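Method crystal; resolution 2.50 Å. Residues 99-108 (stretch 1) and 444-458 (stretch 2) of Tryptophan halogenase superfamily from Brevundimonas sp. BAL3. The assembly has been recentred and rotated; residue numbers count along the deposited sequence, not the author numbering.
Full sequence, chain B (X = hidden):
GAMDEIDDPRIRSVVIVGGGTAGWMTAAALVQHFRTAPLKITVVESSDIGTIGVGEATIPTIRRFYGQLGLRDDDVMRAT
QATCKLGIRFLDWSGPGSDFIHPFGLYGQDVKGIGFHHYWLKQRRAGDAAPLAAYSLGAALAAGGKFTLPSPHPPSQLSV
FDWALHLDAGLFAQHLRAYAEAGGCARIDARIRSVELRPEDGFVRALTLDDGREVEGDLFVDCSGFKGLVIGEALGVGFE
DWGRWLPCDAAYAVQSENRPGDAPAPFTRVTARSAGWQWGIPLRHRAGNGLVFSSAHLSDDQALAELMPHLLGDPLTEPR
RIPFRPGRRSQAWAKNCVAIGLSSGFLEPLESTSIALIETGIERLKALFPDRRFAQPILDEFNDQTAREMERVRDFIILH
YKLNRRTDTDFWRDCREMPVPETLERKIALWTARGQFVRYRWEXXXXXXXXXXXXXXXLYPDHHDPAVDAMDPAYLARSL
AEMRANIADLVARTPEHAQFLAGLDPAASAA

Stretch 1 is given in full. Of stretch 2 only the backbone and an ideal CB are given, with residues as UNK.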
# COMPACT_ATOMS: atom_id res chain seq x y z
N ASP B 99 30.33 -1.61 11.33
CA ASP B 99 29.51 -2.66 11.91
C ASP B 99 28.07 -2.15 12.18
O ASP B 99 27.87 -1.31 13.06
CB ASP B 99 30.18 -3.13 13.21
CG ASP B 99 29.50 -4.34 13.86
OD1 ASP B 99 28.39 -4.75 13.45
OD2 ASP B 99 30.10 -4.88 14.82
N PHE B 100 27.10 -2.64 11.38
CA PHE B 100 25.69 -2.42 11.65
C PHE B 100 24.81 -3.65 11.35
O PHE B 100 25.22 -4.54 10.63
CB PHE B 100 25.18 -1.15 10.95
CG PHE B 100 24.88 -1.31 9.49
CD1 PHE B 100 25.88 -1.12 8.53
CD2 PHE B 100 23.57 -1.62 9.05
CE1 PHE B 100 25.60 -1.26 7.17
CE2 PHE B 100 23.28 -1.77 7.69
CZ PHE B 100 24.30 -1.59 6.74
N ILE B 101 23.63 -3.71 11.97
CA ILE B 101 22.67 -4.81 11.76
C ILE B 101 21.34 -4.29 11.16
O ILE B 101 20.69 -3.39 11.75
CB ILE B 101 22.36 -5.58 13.08
CG1 ILE B 101 23.60 -6.31 13.57
CG2 ILE B 101 21.30 -6.63 12.84
CD1 ILE B 101 23.48 -6.94 14.97
N HIS B 102 20.93 -4.92 10.05
CA HIS B 102 19.58 -4.74 9.47
C HIS B 102 18.67 -5.78 10.06
O HIS B 102 18.75 -6.94 9.70
CB HIS B 102 19.60 -4.87 7.93
CG HIS B 102 18.24 -4.79 7.29
ND1 HIS B 102 18.01 -5.21 6.00
CD2 HIS B 102 17.04 -4.39 7.79
CE1 HIS B 102 16.72 -5.10 5.73
NE2 HIS B 102 16.12 -4.58 6.79
N PRO B 103 17.80 -5.36 10.98
CA PRO B 103 16.91 -6.30 11.65
C PRO B 103 15.55 -6.43 10.96
O PRO B 103 15.25 -5.66 10.06
CB PRO B 103 16.72 -5.62 13.00
CG PRO B 103 16.62 -4.16 12.63
CD PRO B 103 17.63 -4.01 11.55
N PHE B 104 14.72 -7.33 11.46
CA PHE B 104 13.28 -7.35 11.13
C PHE B 104 12.52 -6.64 12.25
O PHE B 104 12.10 -7.29 13.22
CB PHE B 104 12.78 -8.78 10.95
CG PHE B 104 13.68 -9.61 10.08
CD1 PHE B 104 13.85 -9.28 8.75
CD2 PHE B 104 14.37 -10.72 10.60
CE1 PHE B 104 14.68 -10.05 7.94
CE2 PHE B 104 15.19 -11.49 9.78
CZ PHE B 104 15.35 -11.14 8.45
N GLY B 105 12.41 -5.32 12.14
CA GLY B 105 11.67 -4.52 13.11
C GLY B 105 11.76 -3.02 12.83
O GLY B 105 12.56 -2.57 11.99
N LEU B 106 10.93 -2.26 13.55
CA LEU B 106 11.03 -0.80 13.56
C LEU B 106 12.01 -0.30 14.64
O LEU B 106 12.46 -1.08 15.50
CB LEU B 106 9.66 -0.16 13.78
CG LEU B 106 8.45 -0.69 13.01
CD1 LEU B 106 7.20 0.12 13.43
CD2 LEU B 106 8.75 -0.66 11.53
N TYR B 107 12.34 1.00 14.56
CA TYR B 107 13.19 1.72 15.51
C TYR B 107 12.39 2.63 16.43
O TYR B 107 11.65 3.49 15.97
CB TYR B 107 14.22 2.57 14.77
CG TYR B 107 15.23 1.76 14.02
CD1 TYR B 107 16.37 1.26 14.64
CD2 TYR B 107 15.05 1.48 12.67
CE1 TYR B 107 17.31 0.51 13.92
CE2 TYR B 107 15.98 0.74 11.96
CZ TYR B 107 17.09 0.25 12.58
OH TYR B 107 17.99 -0.48 11.88
N GLY B 108 12.55 2.46 17.73
CA GLY B 108 11.93 3.36 18.68
C GLY B 108 10.42 3.29 18.63
O GLY B 108 9.83 2.24 18.29
N UNK B 444 9.29 -5.15 -1.35
CA UNK B 444 9.51 -6.24 -0.42
C UNK B 444 9.99 -5.67 0.92
O UNK B 444 9.67 -6.24 2.00
CB UNK B 444 10.52 -7.24 -0.99
N UNK B 445 10.74 -4.54 0.84
CA UNK B 445 11.38 -3.90 1.96
C UNK B 445 10.69 -2.61 2.32
O UNK B 445 10.56 -1.71 1.51
CB UNK B 445 12.86 -3.64 1.66
N UNK B 446 10.27 -2.52 3.57
CA UNK B 446 9.44 -1.42 4.05
C UNK B 446 10.33 -0.29 4.59
O UNK B 446 11.53 -0.45 4.68
CB UNK B 446 8.47 -1.91 5.13
N UNK B 447 9.76 0.88 4.91
CA UNK B 447 10.59 2.02 5.33
C UNK B 447 11.70 1.77 6.40
O UNK B 447 12.81 2.33 6.28
CB UNK B 447 9.65 3.10 5.87
N UNK B 448 11.42 0.94 7.41
CA UNK B 448 12.43 0.69 8.46
C UNK B 448 13.70 -0.01 7.91
O UNK B 448 14.80 0.16 8.44
CB UNK B 448 11.81 -0.17 9.57
N UNK B 449 13.54 -0.79 6.84
CA UNK B 449 14.70 -1.43 6.24
C UNK B 449 15.56 -0.44 5.48
O UNK B 449 16.78 -0.60 5.43
CB UNK B 449 14.26 -2.56 5.31
N UNK B 450 14.92 0.55 4.86
CA UNK B 450 15.63 1.62 4.14
C UNK B 450 16.42 2.49 5.14
O UNK B 450 17.60 2.80 4.92
CB UNK B 450 14.64 2.48 3.34
N UNK B 451 15.74 2.85 6.23
CA UNK B 451 16.33 3.52 7.39
C UNK B 451 17.58 2.81 7.90
O UNK B 451 18.59 3.47 8.16
CB UNK B 451 15.30 3.62 8.52
N UNK B 452 17.53 1.49 8.03
CA UNK B 452 18.69 0.71 8.52
C UNK B 452 19.91 0.87 7.61
O UNK B 452 21.06 0.93 8.07
CB UNK B 452 18.32 -0.77 8.63
N UNK B 453 19.65 0.93 6.31
CA UNK B 453 20.74 1.09 5.36
C UNK B 453 21.25 2.55 5.35
O UNK B 453 22.47 2.79 5.41
CB UNK B 453 20.28 0.67 3.96
N UNK B 454 20.33 3.52 5.34
CA UNK B 454 20.75 4.93 5.38
C UNK B 454 21.64 5.15 6.61
O UNK B 454 22.77 5.64 6.48
CB UNK B 454 19.54 5.86 5.41
N UNK B 455 21.17 4.70 7.77
CA UNK B 455 21.92 4.86 9.01
C UNK B 455 23.21 4.06 9.04
O UNK B 455 24.23 4.56 9.49
CB UNK B 455 21.05 4.45 10.20
N UNK B 456 23.17 2.83 8.56
CA UNK B 456 24.39 1.99 8.48
C UNK B 456 25.53 2.59 7.65
O UNK B 456 26.70 2.44 8.00
CB UNK B 456 24.03 0.63 7.89
N UNK B 457 25.18 3.27 6.56
CA UNK B 457 26.18 3.97 5.76
C UNK B 457 26.38 5.45 6.11
O UNK B 457 27.06 6.13 5.39
CB UNK B 457 25.79 3.86 4.28
N UNK B 458 25.79 5.92 7.21
CA UNK B 458 25.98 7.28 7.67
C UNK B 458 25.40 8.40 6.81
O UNK B 458 25.93 9.52 6.85
CB UNK B 458 27.48 7.52 7.82

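Positions 447-456 form a helix running antiparallel to strand 99-103 (174° between directions, axes 8.2 Å apart at closest approach), so positions close to a helical repeat apart meet stretch 1.

Position 444 lies out of reach, leaving its side chain unconstrained; it is Met-444. At 445, CA-to-CB points sideways with nothing of stretch 1 within 5.5 Å of the ideal CB, so only a long side chain could arrive. Phe-445 does: CD1 comes 4.2 Å from His-102 CE1, near the plane of the imidazole. Position 446 precedes the helix, where Ser, Thr, Asp or Asn are common; it is His-446. The phi of -47° at 447 suits many residues, proline among them in the first turn, and Pro-447 occupies it.

At 448 the ideal CB points toward stretch 1, 3.5 Å from Gly-105 O and 3.7 Å from Leu-106 CD2. A small residue fits easily, and Ala-448 packs its methyl there.

Position 449 points sideways, but its ideal CB is 3.1 Å from His-102 NE2, which can donate or accept. A short polar side chain such as Ser, Thr or Asp would suit. Ser-449, chi1 m, hydrogen-bonds through OG to His-102 NE2 at 2.5 Å.

Position 450 points away and leaves size open; Trp-450 instead bonds NE1 to Phe-445 O at 3.2 Å.

At 451 CB points toward stretch 1, 4.5 Å from Tyr-107 CE2, which favours a medium apolar group. Leu-451 puts CD2 3.7 Å from Tyr-107 CD2.

Position 452 is tight: the ideal CB is 3.3 Å from Tyr-107 OH and 3.9 Å from His-102 CD2. Ala or Gly is indicated. It is Ala-452, whose CB also lies 4.4 Å from Pro-103 CD.

At 453 the sideways CB is 5.4 Å from Phe-100 CE2, a gap that Ile, Leu or Met could bridge. Ile-453, chi1 and chi2 both m, brings CD1 3.8 Å from Phe-100 CE2, at the ring edge.

Position 454 is out of reach and undetermined; it is Tyr-454. At 455 the CB is sideways without a nearby partner, so polar residues are possible; it is Asp-455.

Position 456 admits no CB, which would sit 2.5 Å from Phe-100 CZ. Gly-456 places its CA over the Phe-100 face in a CH-pi contact, 3.5 Å from the ring centroid and 13° off the normal.

CA-to-CB at 457 points away, yet a long aromatic could return. Phe-457 receives the edge of Phe-100 on its face, centroids 5.7 Å apart and planes at 66°. Finally, positive phi (67°) at 458 favours glycine, and Gly-458 is there.

Stretch 2 444-458: MFHPASWLAIYDGFG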
# COMPACT_ATOMS: atom_id res chain seq x y z
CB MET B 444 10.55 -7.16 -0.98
CG MET B 444 10.81 -8.40 -0.13
SD MET B 444 11.60 -9.68 -1.12
CE MET B 444 10.20 -10.23 -2.11
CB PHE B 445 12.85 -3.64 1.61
CG PHE B 445 13.61 -4.91 1.43
CD1 PHE B 445 13.98 -5.66 2.54
CD2 PHE B 445 13.82 -5.43 0.17
CE1 PHE B 445 14.61 -6.88 2.40
CE2 PHE B 445 14.47 -6.64 0.02
CZ PHE B 445 14.87 -7.37 1.15
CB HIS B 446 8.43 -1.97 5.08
CG HIS B 446 7.53 -3.05 4.52
ND1 HIS B 446 7.64 -4.37 4.91
CD2 HIS B 446 6.56 -3.02 3.57
CE1 HIS B 446 6.77 -5.10 4.24
NE2 HIS B 446 6.11 -4.31 3.41
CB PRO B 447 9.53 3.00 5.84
CG PRO B 447 8.43 2.81 4.86
CD PRO B 447 8.36 1.32 4.70
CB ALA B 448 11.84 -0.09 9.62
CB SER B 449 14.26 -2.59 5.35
OG SER B 449 13.85 -3.67 6.18
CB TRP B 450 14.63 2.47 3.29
CG TRP B 450 14.15 1.69 2.10
CD1 TRP B 450 13.12 0.80 2.08
CD2 TRP B 450 14.73 1.67 0.79
NE1 TRP B 450 13.00 0.24 0.83
CE2 TRP B 450 13.98 0.74 0.02
CE3 TRP B 450 15.82 2.32 0.20
CZ2 TRP B 450 14.28 0.47 -1.32
CZ3 TRP B 450 16.11 2.06 -1.14
CH2 TRP B 450 15.34 1.14 -1.88
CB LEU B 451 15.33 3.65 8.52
CG LEU B 451 15.73 4.42 9.78
CD1 LEU B 451 16.34 5.79 9.48
CD2 LEU B 451 14.52 4.62 10.70
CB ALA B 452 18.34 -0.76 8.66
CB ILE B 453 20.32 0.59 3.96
CG1 ILE B 453 19.85 -0.90 4.04
CG2 ILE B 453 21.47 0.76 2.95
CD1 ILE B 453 20.75 -1.87 4.79
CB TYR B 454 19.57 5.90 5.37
CG TYR B 454 18.78 5.95 4.06
CD1 TYR B 454 19.41 6.11 2.84
CD2 TYR B 454 17.38 5.87 4.06
CE1 TYR B 454 18.67 6.18 1.65
CE2 TYR B 454 16.63 5.93 2.89
CZ TYR B 454 17.28 6.08 1.68
OH TYR B 454 16.57 6.16 0.51
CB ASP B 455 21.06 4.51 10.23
CG ASP B 455 21.87 4.36 11.45
OD1 ASP B 455 22.32 5.41 11.94
OD2 ASP B 455 22.09 3.19 11.89
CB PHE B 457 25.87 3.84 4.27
CG PHE B 457 26.07 2.46 3.75
CD1 PHE B 457 27.32 2.05 3.32
CD2 PHE B 457 25.02 1.56 3.72
CE1 PHE B 457 27.49 0.78 2.82
CE2 PHE B 457 25.20 0.28 3.25
CZ PHE B 457 26.43 -0.12 2.80
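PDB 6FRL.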